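Local coordinates for protein shikimate 5-dehydrogenase (PDB 4XIJ) that probably catalyses the NADP-dependent reduction of 3-dehydroshikimate to shikimate, the fourth of seven steps of chorismate biosynthesis, at residues Ala34-Arg37 / Ser43-Tyr46; Gln256-Gln259 / Pro264-Lys267; Ala16-Leu19 / His25-Ser28. All blocks are in the same frame, centred on the assembly; numbering follows the deposited sequence.

Contact 1: Ala34-Arg37 / Ser43-Tyr46; sequences AAYR and SWTY
The phenol ring of Y36 has the indole of W44 over one face, while CD2 of Y46 comes to it at an oblique position; the ring of H32 meets both tyrosines. W44 arrives edge first: its CE3 stands 3.9 Å above the centre of the Y36 ring, and the six-membered ring of the indole makes an edge-to-face (T-shaped) pair with the phenol, planes at 65° and centroids 5.2 Å apart. At the rim of the Y36 ring, near its plane, lies the backbone oxygen of T45, 4.4 Å from Y36 CE2. Y46 meets Y36 differently. The hydroxyl OH of Y36 comes up in the plane of the Y46 ring, at its edge, 3.5 Å from Y46 CD2, while Y46 CE2 stays a little farther off.

The T-shaped pair is braced at its root by W44 CB, which rests 3.7 Å from Y36 CD2. Y36 swings out from the helix with CG anti to its carbonyl carbon (chi1 -57°), a torsion that carries the ring off the helix surface and toward the strand. On Y46 the torsion differs: CG lies opposite the backbone N (chi1 -161°), turning the ring back toward helix 28-38. No hydrogen bond crosses between the two segments. The polar ends are satisfied by other partners: Y36 OH bonds H32 ND1 one turn earlier on its own helix, Y46 OH bonds S71 OG, and T45 OG1 bonds K15 NZ.

The contact joins the late part of helix 28-38 to the start of strand 45-50, closing the second half of the beta-alpha-beta unit that begins with strand 15-20. A16 of that strand touches both tyrosines, and F260 and T261 of helix 246-261 pack against Y36, with T261 also reaching W44.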
loop_
_atom_site.group_PDB
_atom_site.type_symbol
_atom_site.label_atom_id
_atom_site.label_comp_id
_atom_site.label_asym_id
_atom_site.label_seq_id
_atom_site.Cartn_x
_atom_site.Cartn_y
_atom_site.Cartn_z
ATOM N N ALA A 34 5.177 7.330 -16.761
ATOM C CA ALA A 34 4.054 8.173 -17.175
ATOM C C ALA A 34 4.102 9.522 -16.460
ATOM O O ALA A 34 3.880 10.571 -17.076
ATOM C CB ALA A 34 2.744 7.487 -16.884
ATOM N N ALA A 35 4.420 9.510 -15.172
ATOM C CA ALA A 35 4.531 10.756 -14.432
ATOM C C ALA A 35 5.693 11.622 -14.880
ATOM O O ALA A 35 5.504 12.820 -15.103
ATOM C CB ALA A 35 4.677 10.454 -12.937
ATOM N N TYR A 36 6.866 11.016 -15.064
ATOM C CA TYR A 36 8.014 11.817 -15.438
ATOM C C TYR A 36 7.809 12.467 -16.795
ATOM O O TYR A 36 8.170 13.629 -16.977
ATOM C CB TYR A 36 9.317 10.993 -15.475
ATOM C CG TYR A 36 9.680 10.279 -14.167
ATOM C CD1 TYR A 36 9.093 10.619 -12.919
ATOM C CD2 TYR A 36 10.572 9.184 -14.184
ATOM C CE1 TYR A 36 9.439 9.882 -11.765
ATOM C CE2 TYR A 36 10.928 8.494 -13.042
ATOM C CZ TYR A 36 10.341 8.835 -11.849
ATOM O OH TYR A 36 10.662 8.097 -10.753
ATOM N N ARG A 37 7.195 11.756 -17.730
ATOM C CA ARG A 37 6.933 12.347 -19.046
ATOM C C ARG A 37 5.944 13.534 -18.925
ATOM O O ARG A 37 6.181 14.603 -19.496
ATOM C CB ARG A 37 6.392 11.251 -19.978
ATOM C CG ARG A 37 7.468 10.275 -20.353
ATOM C CD ARG A 37 6.934 8.963 -20.967
ATOM N NE ARG A 37 8.055 8.048 -21.119
ATOM C CZ ARG A 37 7.961 6.756 -21.430
ATOM N NH1 ARG A 37 6.786 6.176 -21.675
ATOM N NH2 ARG A 37 9.070 6.015 -21.518
ATOM N N SER A 43 13.919 12.230 -19.826
ATOM C CA SER A 43 15.135 11.424 -19.857
ATOM C C SER A 43 15.453 10.771 -18.523
ATOM O O SER A 43 16.463 10.067 -18.424
ATOM C CB SER A 43 16.326 12.238 -20.363
ATOM O OG SER A 43 16.598 13.303 -19.493
ATOM N N TRP A 44 14.612 10.964 -17.499
ATOM C CA TRP A 44 14.779 10.144 -16.290
ATOM C C TRP A 44 14.506 8.689 -16.627
ATOM O O TRP A 44 13.635 8.370 -17.476
ATOM C CB TRP A 44 13.818 10.601 -15.202
ATOM C CG TRP A 44 14.237 11.887 -14.489
ATOM C CD1 TRP A 44 14.928 12.959 -15.009
ATOM C CD2 TRP A 44 13.943 12.200 -13.149
ATOM N NE1 TRP A 44 15.112 13.917 -14.032
ATOM C CE2 TRP A 44 14.494 13.483 -12.885
ATOM C CE3 TRP A 44 13.267 11.522 -12.123
ATOM C CZ2 TRP A 44 14.388 14.099 -11.637
ATOM C CZ3 TRP A 44 13.152 12.163 -10.862
ATOM C CH2 TRP A 44 13.739 13.419 -10.635
ATOM N N THR A 45 15.223 7.788 -15.962
ATOM C CA THR A 45 15.001 6.371 -16.228
ATOM C C THR A 45 14.400 5.671 -15.002
ATOM O O THR A 45 14.587 6.110 -13.861
ATOM C CB THR A 45 16.295 5.667 -16.639
ATOM O OG1 THR A 45 17.289 5.838 -15.614
ATOM C CG2 THR A 45 16.801 6.237 -17.967
ATOM N N TYR A 46 13.689 4.579 -15.250
ATOM C CA TYR A 46 13.085 3.795 -14.183
ATOM C C TYR A 46 13.159 2.340 -14.568
ATOM O O TYR A 46 12.441 1.920 -15.481
ATOM C CB TYR A 46 11.629 4.224 -13.930
ATOM C CG TYR A 46 11.141 3.772 -12.589
ATOM C CD1 TYR A 46 10.939 2.429 -12.353
ATOM C CD2 TYR A 46 10.895 4.682 -11.556
ATOM C CE1 TYR A 46 10.527 1.978 -11.153
ATOM C CE2 TYR A 46 10.455 4.227 -10.267
ATOM C CZ TYR A 46 10.285 2.841 -10.109
ATOM O OH TYR A 46 9.837 2.280 -8.977
#

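Contact 2: Gln256-Gln259 / Pro264-Lys267; sequences QVEQ and PAPK. With EDO (1,2-ethanediol), chain C.
E258 reaches out from its helix and takes the backbone N-H of A265 on carboxylate oxygen OE2. The bond is 2.9 Å from A265 N to E258 OE2 and nearly straight, 171° at the hydrogen. It comes in on the anti side of the carboxylate, only 16° out of its plane. The same oxygen also lies 3.6 Å from P264 CA, and the methyl of A265 sits alongside the E258 chain, its CB 4.0 Å from E258 CG. With CG anti to the carbonyl carbon and the chain extended beyond it, the side chain reaches from the helix to the loop and sets its carboxylate beside A265 N.

At the neighbouring residue V257 the contact is apolar: V257 and P266 meet tip to tip, V257 CG1 approaching P266 CD at 4.1 Å. A35 of helix 28-38 packs on both V257 and P266, and L39 touches the same two residues. The aromatic side chain of F254, one turn before E258 on the helix, touches both A265 and K267. The amino group NZ of K267 hangs 5.9 Å from E258 OE2, too far for a salt bridge, though the opposite charges should attract weakly.

Farther out, a molecule of 1,2-ethanediol, probably from the crystallisation liquor, sits against the turn. Its O2 accepts from K267 N at 2.9 Å and makes a weak bond to A265 O; E268 N bonds the diol as well. P266 is the centre of an inverse gamma turn and also the N-cap residue of helix 267-272, so the chain turns sharply here, at the end of a short loop linking helix 246-261 to the last helix, 267-272.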
loop_
_atom_site.group_PDB
_atom_site.type_symbol
_atom_site.label_atom_id
_atom_site.label_comp_id
_atom_site.label_asym_id
_atom_site.label_seq_id
_atom_site.Cartn_x
_atom_site.Cartn_y
_atom_site.Cartn_z
ATOM N N GLN A 256 5.381 8.592 -4.004
ATOM C CA GLN A 256 6.741 8.360 -4.476
ATOM C C GLN A 256 7.149 9.376 -5.529
ATOM O O GLN A 256 8.265 9.918 -5.485
ATOM C CB GLN A 256 6.871 6.963 -5.057
ATOM C CG GLN A 256 6.628 5.877 -4.008
ATOM C CD GLN A 256 6.790 4.498 -4.556
ATOM O OE1 GLN A 256 6.596 4.293 -5.761
ATOM N NE2 GLN A 256 7.111 3.540 -3.695
ATOM N N VAL A 257 6.254 9.646 -6.491
ATOM C CA VAL A 257 6.591 10.614 -7.550
ATOM C C VAL A 257 6.875 11.988 -6.929
ATOM O O VAL A 257 7.856 12.660 -7.347
ATOM C CB VAL A 257 5.483 10.693 -8.605
ATOM C CG1 VAL A 257 5.657 11.929 -9.543
ATOM C CG2 VAL A 257 5.448 9.372 -9.404
ATOM N N GLU A 258 6.065 12.398 -5.934
ATOM C CA GLU A 258 6.264 13.705 -5.351
ATOM C C GLU A 258 7.598 13.746 -4.601
ATOM O O GLU A 258 8.347 14.744 -4.680
ATOM C CB GLU A 258 5.095 14.075 -4.444
ATOM C CG GLU A 258 3.847 14.243 -5.262
ATOM C CD GLU A 258 2.719 14.883 -4.471
ATOM O OE1 GLU A 258 2.832 15.034 -3.229
ATOM O OE2 GLU A 258 1.686 15.229 -5.096
ATOM N N GLN A 259 7.917 12.690 -3.856
ATOM C CA GLN A 259 9.180 12.691 -3.140
ATOM C C GLN A 259 10.396 12.633 -4.065
ATOM O O GLN A 259 11.453 13.227 -3.753
ATOM C CB GLN A 259 9.230 11.519 -2.147
ATOM C CG GLN A 259 8.235 11.733 -0.991
ATOM C CD GLN A 259 8.356 10.670 0.076
ATOM O OE1 GLN A 259 9.453 10.364 0.523
ATOM N NE2 GLN A 259 7.232 10.083 0.488
ATOM N N PRO A 264 4.296 18.317 -7.680
ATOM C CA PRO A 264 2.980 17.695 -7.454
ATOM C C PRO A 264 2.716 16.562 -8.443
ATOM O O PRO A 264 3.099 16.658 -9.621
ATOM C CB PRO A 264 2.011 18.847 -7.662
ATOM C CG PRO A 264 2.853 20.070 -7.331
ATOM C CD PRO A 264 4.192 19.760 -7.907
ATOM N N ALA A 265 2.141 15.461 -7.960
ATOM C CA ALA A 265 1.880 14.319 -8.841
ATOM C C ALA A 265 0.976 14.730 -10.001
ATOM O O ALA A 265 -0.007 15.401 -9.802
ATOM C CB ALA A 265 1.271 13.135 -8.050
ATOM N N PRO A 266 1.302 14.302 -11.229
ATOM C CA PRO A 266 0.446 14.611 -12.383
ATOM C C PRO A 266 -0.652 13.554 -12.406
ATOM O O PRO A 266 -0.513 12.484 -13.004
ATOM C CB PRO A 266 1.405 14.492 -13.575
ATOM C CG PRO A 266 2.397 13.413 -13.127
ATOM C CD PRO A 266 2.533 13.602 -11.609
ATOM N N LYS A 267 -1.737 13.838 -11.713
ATOM C CA LYS A 267 -2.656 12.736 -11.382
ATOM C C LYS A 267 -3.404 12.190 -12.595
ATOM O O LYS A 267 -3.599 10.973 -12.687
ATOM C CB LYS A 267 -3.663 13.147 -10.297
ATOM C CG LYS A 267 -2.996 13.518 -8.981
ATOM C CD LYS A 267 -3.965 13.672 -7.821
ATOM C CE LYS A 267 -3.195 13.778 -6.528
ATOM N NZ LYS A 267 -4.082 13.866 -5.307
HETATM C C1 EDO C . -4.210 16.041 -12.960
HETATM O O1 EDO C . -3.345 15.844 -14.023
HETATM C C2 EDO C . -3.540 17.124 -12.184
HETATM O O2 EDO C . -2.860 16.494 -11.095
#

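Contact 3: Ala16-Leu19 / His25-Ser28; sequences AAVL and HSRS. With SO4 (sulfate ion), chain F.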
loop_
_atom_site.group_PDB
_atom_site.type_symbol
_atom_site.label_atom_id
_atom_site.label_comp_id
_atom_site.label_asym_id
_atom_site.label_seq_id
_atom_site.Cartn_x
_atom_site.Cartn_y
_atom_site.Cartn_z
ATOM N N ALA A 16 15.968 5.937 -11.295
ATOM C CA ALA A 16 15.157 5.278 -10.277
ATOM C C ALA A 16 14.922 3.822 -10.657
ATOM O O ALA A 16 15.199 3.410 -11.798
ATOM C CB ALA A 16 13.804 6.039 -10.061
ATOM N N ALA A 17 14.390 3.039 -9.737
ATOM C CA ALA A 17 14.107 1.639 -10.029
ATOM C C ALA A 17 13.137 1.078 -9.021
ATOM O O ALA A 17 12.948 1.647 -7.923
ATOM C CB ALA A 17 15.389 0.776 -10.008
ATOM N N VAL A 18 12.567 -0.068 -9.380
ATOM C CA VAL A 18 11.893 -0.927 -8.394
ATOM C C VAL A 18 12.723 -2.166 -8.129
ATOM O O VAL A 18 13.264 -2.772 -9.047
ATOM C CB VAL A 18 10.454 -1.320 -8.847
ATOM C CG1 VAL A 18 10.408 -2.101 -10.212
ATOM C CG2 VAL A 18 9.714 -2.104 -7.715
ATOM N N LEU A 19 12.865 -2.487 -6.842
ATOM C CA LEU A 19 13.618 -3.656 -6.373
ATOM C C LEU A 19 12.687 -4.695 -5.768
ATOM O O LEU A 19 11.811 -4.349 -4.974
ATOM C CB LEU A 19 14.635 -3.254 -5.307
ATOM C CG LEU A 19 15.599 -2.099 -5.542
ATOM C CD1 LEU A 19 16.650 -2.012 -4.410
ATOM C CD2 LEU A 19 16.187 -1.917 -6.911
ATOM N N HIS A 25 5.482 -8.138 -11.971
ATOM C CA HIS A 25 4.111 -7.659 -11.757
ATOM C C HIS A 25 4.058 -6.172 -11.417
ATOM O O HIS A 25 3.064 -5.520 -11.686
ATOM C CB HIS A 25 3.437 -8.461 -10.637
ATOM C CG HIS A 25 1.991 -8.126 -10.433
ATOM N ND1 HIS A 25 1.566 -7.163 -9.539
ATOM C CD2 HIS A 25 0.872 -8.608 -11.029
ATOM C CE1 HIS A 25 0.244 -7.080 -9.580
ATOM N NE2 HIS A 25 -0.202 -7.961 -10.463
ATOM N N SER A 26 5.126 -5.623 -10.854
ATOM C CA SER A 26 5.061 -4.266 -10.356
ATOM C C SER A 26 4.660 -3.293 -11.445
ATOM O O SER A 26 5.177 -3.355 -12.572
ATOM C CB SER A 26 6.410 -3.846 -9.763
ATOM O OG SER A 26 6.361 -2.492 -9.337
ATOM N N ARG A 27 3.763 -2.382 -11.101
ATOM C CA ARG A 27 3.383 -1.307 -12.015
ATOM C C ARG A 27 4.195 -0.057 -11.767
ATOM O O ARG A 27 3.949 0.975 -12.408
ATOM C CB ARG A 27 1.895 -0.962 -11.861
ATOM C CG ARG A 27 0.910 -2.122 -12.021
ATOM C CD ARG A 27 1.166 -3.001 -13.140
ATOM N NE ARG A 27 -0.052 -3.650 -13.619
ATOM C CZ ARG A 27 -0.333 -4.944 -13.549
ATOM N NH1 ARG A 27 0.504 -5.814 -12.973
ATOM N NH2 ARG A 27 -1.456 -5.370 -14.105
ATOM N N SER A 28 5.163 -0.119 -10.869
ATOM C CA SER A 28 5.890 1.109 -10.533
ATOM C C SER A 28 6.612 1.736 -11.732
ATOM O O SER A 28 6.555 2.949 -11.877
ATOM C CB SER A 28 6.880 0.852 -9.398
ATOM O OG SER A 28 6.129 0.604 -8.245
HETATM S S SO4 F . 3.796 -6.020 -6.852
HETATM O O1 SO4 F . 3.161 -5.500 -8.068
HETATM O O2 SO4 F . 3.444 -7.420 -6.665
HETATM O O3 SO4 F . 5.234 -5.773 -6.845
HETATM O O4 SO4 F . 3.203 -5.281 -5.730
#
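The hydroxyl oxygen OG of S26 sits between V18 and the start of a helix. It accepts the backbone N-H of S28, 3.1 Å from S28 N to S26 OG and 164° at the hydrogen, a capping bond that closes the turn leading into helix 28-38. The isopropyl of V18 covers the oxygen from the strand: V18 CG2 lies 3.7 Å from S26 OG, with CG1 a little farther off. V18 puts CG1 between the backbone N and the carbonyl carbon (chi1 60°), which leaves CG2 anti to the N and nearest S26 OG. Farther along the loop, V18 CB packs against S28 CB at 4.2 Å.

The sequence H-S-R-S matches the SxS motif of shikimate dehydrogenases, whose two serines in relatives hold the carboxylate of shikimate; S26 and S28 are consistent with that role here, and a second sulfate lies about 5 Å from the S28 side chain.

At the start of the loop, H25 ND1 gives a hydrogen bond to sulfate O1, 2.7 Å long and 173° at the hydrogen, with the oxygen in the plane of the ring at its edge. The ion, probably from the crystallisation liquor, is also hydrogen-bonded to T73 OG1, and its O3 comes 3.7 Å from S26 CB. R27 turns the other way from V18 and folds back over H25: its NH1 stands 3.3 Å above the centre of the imidazole while donating to the backbone oxygen H25 O, which it meets on a lone pair in the carbonyl plane. The other end nitrogen, NH2, makes a salt bridge to the C-terminal carboxylate, OXT of G275, fastening the tail of the chain beside this loop.

In the fold
From the N terminus, contact 3 comes first, closing the short loop between strand 15-20 and helix 28-38. Contact 1 follows, closing the turn from that helix into strand 45-50, so these two in series span one beta-alpha-beta unit of the substrate-binding domain. Strands 15-20 and 45-50 are neighbours in the sheet, and T45 O with A16 N, 2.9 Å apart, probably bonds the two contacts directly. Contact 2 closes far later, between helix 246-261 and the last helix, yet touches contact 1 where A35 meets V257 and P266. The C-terminal segment is thus laid on helix 28-38. None of the loops nest or cross.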